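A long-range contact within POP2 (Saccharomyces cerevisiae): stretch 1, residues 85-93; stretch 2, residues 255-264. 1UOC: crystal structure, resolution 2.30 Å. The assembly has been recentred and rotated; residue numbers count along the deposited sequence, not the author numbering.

Stretch 1, residues 85-93: LSDANGNKP
Stretch 2 (255-264) LLSFCQLSKL

No hydrogen bond crosses this contact, although much of what faces the helix is polar turn backbone. The joint is van der Waals packing, and it buries 350 Å² over both sides.

Stretch 2 is helical from 255 to 264. Stretch 1 leaves a strand at Ser-86 and enters a type I turn from Asp-87 to Gly-90. The turn sits against Cys-259, with Gly-90 CA 5.1 Å from Cys-259 CA.

Cys-259 points toward the turn with chi1 m. Its SG lies 3.6 Å from Gly-90 N, 3.7 Å from Ala-88 O and 3.7 Å from Ser-86 OG. Gly-90 has phi/psi 81/8. A CB there would be jammed against the preceding carbonyl and would come 3.1 Å from Cys-259 CB, so glycine fits on both counts.

The turn is braced from within. Gly-90 N bonds Asp-87 O at 3.1 Å, and Asp-87 N bonds Asn-91 O at 3.1 Å. Asp-87, chi1 p, takes a hydrogen bond on OD2 from Asn-91 N at 2.9 Å and a weak one from Asn-89 N at 2.8 Å. Ser-86, chi1 p, gives OG to Asp-87 O at 2.9 Å.

One helical turn before Cys-259, Leu-255 (chi1 t, chi2 p) points toward the strand end. Its CD2 is 3.4 Å from Ser-86 OG and 3.5 Å from Leu-85 C. Lys-92 is buried, with chi angles m, t, t, m. Its NZ bonds Leu-85 O at 2.7 Å, which helps satisfy the amine, and lies 3.9 Å from Leu-255 CD2. Lys-92 CE reaches Leu-256 CD1 at 4.5 Å.

At the exposed end, Lys-263 (t, p, m, t) extends NZ to 3.9 Å from Asn-89 ND2. Asn-89 has chi1 m. Both are polar and suit this open margin.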

# COMPACT_ATOMS: atom_id res chain seq x y z
N LEU A 85 5.93 -8.17 -0.52
CA LEU A 85 7.35 -8.00 -0.82
C LEU A 85 7.79 -8.80 -2.04
O LEU A 85 7.29 -9.90 -2.30
CB LEU A 85 8.19 -8.46 0.37
CG LEU A 85 8.56 -7.45 1.46
CD1 LEU A 85 7.32 -6.75 1.95
CD2 LEU A 85 9.24 -8.21 2.59
N SER A 86 8.73 -8.24 -2.79
CA SER A 86 9.31 -8.90 -3.96
C SER A 86 10.57 -8.13 -4.34
O SER A 86 10.83 -7.05 -3.80
CB SER A 86 8.34 -8.90 -5.14
OG SER A 86 8.41 -7.65 -5.83
N ASP A 87 11.35 -8.67 -5.27
CA ASP A 87 12.54 -7.98 -5.74
C ASP A 87 12.08 -7.08 -6.89
O ASP A 87 10.89 -7.03 -7.19
CB ASP A 87 13.63 -8.98 -6.18
CG ASP A 87 13.27 -9.77 -7.44
OD1 ASP A 87 14.01 -10.73 -7.75
OD2 ASP A 87 12.27 -9.45 -8.13
N ALA A 88 13.01 -6.39 -7.53
CA ALA A 88 12.66 -5.47 -8.62
C ALA A 88 11.97 -6.14 -9.81
O ALA A 88 11.19 -5.50 -10.51
CB ALA A 88 13.92 -4.72 -9.09
N ASN A 89 12.24 -7.42 -10.02
CA ASN A 89 11.63 -8.12 -11.15
C ASN A 89 10.37 -8.87 -10.80
O ASN A 89 9.88 -9.66 -11.60
CB ASN A 89 12.64 -9.08 -11.77
CG ASN A 89 13.79 -8.36 -12.44
OD1 ASN A 89 14.95 -8.56 -12.07
ND2 ASN A 89 13.48 -7.52 -13.42
N GLY A 90 9.86 -8.63 -9.60
CA GLY A 90 8.63 -9.29 -9.18
C GLY A 90 8.78 -10.71 -8.67
O GLY A 90 7.78 -11.40 -8.44
N ASN A 91 10.02 -11.17 -8.49
CA ASN A 91 10.27 -12.50 -7.97
C ASN A 91 9.95 -12.49 -6.48
O ASN A 91 10.13 -11.47 -5.81
CB ASN A 91 11.74 -12.89 -8.14
CG ASN A 91 12.16 -12.91 -9.58
OD1 ASN A 91 13.30 -12.56 -9.91
ND2 ASN A 91 11.27 -13.36 -10.47
N LYS A 92 9.47 -13.63 -5.98
CA LYS A 92 9.12 -13.77 -4.58
C LYS A 92 9.67 -15.10 -4.06
O LYS A 92 10.01 -15.99 -4.85
CB LYS A 92 7.60 -13.74 -4.43
CG LYS A 92 6.96 -12.37 -4.75
CD LYS A 92 5.42 -12.47 -4.76
CE LYS A 92 4.73 -11.14 -4.43
NZ LYS A 92 4.82 -10.77 -2.98
N PRO A 93 9.81 -15.24 -2.74
CA PRO A 93 10.33 -16.50 -2.19
C PRO A 93 9.43 -17.68 -2.57
O PRO A 93 8.20 -17.56 -2.52
CB PRO A 93 10.35 -16.23 -0.68
CG PRO A 93 9.35 -15.12 -0.49
CD PRO A 93 9.61 -14.25 -1.67
N LEU A 255 1.79 -4.68 -6.30
CA LEU A 255 3.19 -5.04 -6.54
C LEU A 255 3.41 -5.84 -7.83
O LEU A 255 4.37 -5.62 -8.57
CB LEU A 255 3.72 -5.83 -5.34
CG LEU A 255 5.20 -6.17 -5.34
CD1 LEU A 255 6.01 -4.86 -5.29
CD2 LEU A 255 5.54 -7.07 -4.15
N LEU A 256 2.51 -6.79 -8.09
CA LEU A 256 2.58 -7.63 -9.29
C LEU A 256 2.49 -6.73 -10.51
O LEU A 256 3.24 -6.86 -11.47
CB LEU A 256 1.41 -8.61 -9.29
CG LEU A 256 1.58 -10.12 -9.11
CD1 LEU A 256 2.90 -10.45 -8.45
CD2 LEU A 256 0.38 -10.64 -8.30
N SER A 257 1.53 -5.81 -10.45
CA SER A 257 1.31 -4.87 -11.54
C SER A 257 2.50 -3.94 -11.72
O SER A 257 2.93 -3.71 -12.85
CB SER A 257 0.03 -4.06 -11.28
OG SER A 257 -1.11 -4.91 -11.32
N PHE A 258 3.04 -3.42 -10.63
CA PHE A 258 4.18 -2.52 -10.74
C PHE A 258 5.36 -3.20 -11.42
O PHE A 258 5.94 -2.67 -12.37
CB PHE A 258 4.65 -2.05 -9.36
CG PHE A 258 5.84 -1.16 -9.42
CD1 PHE A 258 5.70 0.19 -9.74
CD2 PHE A 258 7.12 -1.68 -9.23
CE1 PHE A 258 6.83 1.01 -9.89
CE2 PHE A 258 8.25 -0.88 -9.38
CZ PHE A 258 8.10 0.48 -9.71
N CYS A 259 5.73 -4.37 -10.92
CA CYS A 259 6.86 -5.09 -11.48
C CYS A 259 6.67 -5.56 -12.92
O CYS A 259 7.62 -5.60 -13.70
CB CYS A 259 7.21 -6.26 -10.55
SG CYS A 259 7.83 -5.72 -8.94
N GLN A 260 5.44 -5.91 -13.29
CA GLN A 260 5.17 -6.36 -14.65
C GLN A 260 5.13 -5.16 -15.59
O GLN A 260 5.75 -5.18 -16.66
CB GLN A 260 3.84 -7.11 -14.71
CG GLN A 260 3.57 -7.71 -16.07
CD GLN A 260 4.39 -8.96 -16.33
OE1 GLN A 260 5.54 -9.07 -15.89
NE2 GLN A 260 3.81 -9.91 -17.05
N LEU A 261 4.40 -4.12 -15.20
CA LEU A 261 4.32 -2.92 -16.02
C LEU A 261 5.73 -2.40 -16.25
O LEU A 261 6.10 -2.00 -17.35
CB LEU A 261 3.47 -1.84 -15.34
CG LEU A 261 3.26 -0.52 -16.10
CD1 LEU A 261 2.55 -0.80 -17.43
CD2 LEU A 261 2.44 0.45 -15.26
N SER A 262 6.52 -2.41 -15.18
CA SER A 262 7.90 -1.95 -15.23
C SER A 262 8.75 -2.79 -16.18
O SER A 262 9.54 -2.26 -16.95
CB SER A 262 8.51 -1.98 -13.82
OG SER A 262 9.87 -1.60 -13.84
N LYS A 263 8.57 -4.11 -16.13
CA LYS A 263 9.31 -5.03 -16.97
C LYS A 263 8.99 -4.84 -18.46
O LYS A 263 9.89 -4.73 -19.29
CB LYS A 263 9.02 -6.48 -16.56
CG LYS A 263 9.75 -7.56 -17.36
CD LYS A 263 11.23 -7.67 -17.00
CE LYS A 263 12.06 -6.51 -17.57
NZ LYS A 263 13.51 -6.61 -17.20
N LEU A 264 7.70 -4.80 -18.80
CA LEU A 264 7.29 -4.63 -20.18
C LEU A 264 7.73 -3.28 -20.73
O LEU A 264 7.90 -3.12 -21.94
CB LEU A 264 5.76 -4.74 -20.31
CG LEU A 264 5.04 -6.02 -19.88
CD1 LEU A 264 3.55 -5.85 -20.14
CD2 LEU A 264 5.57 -7.21 -20.64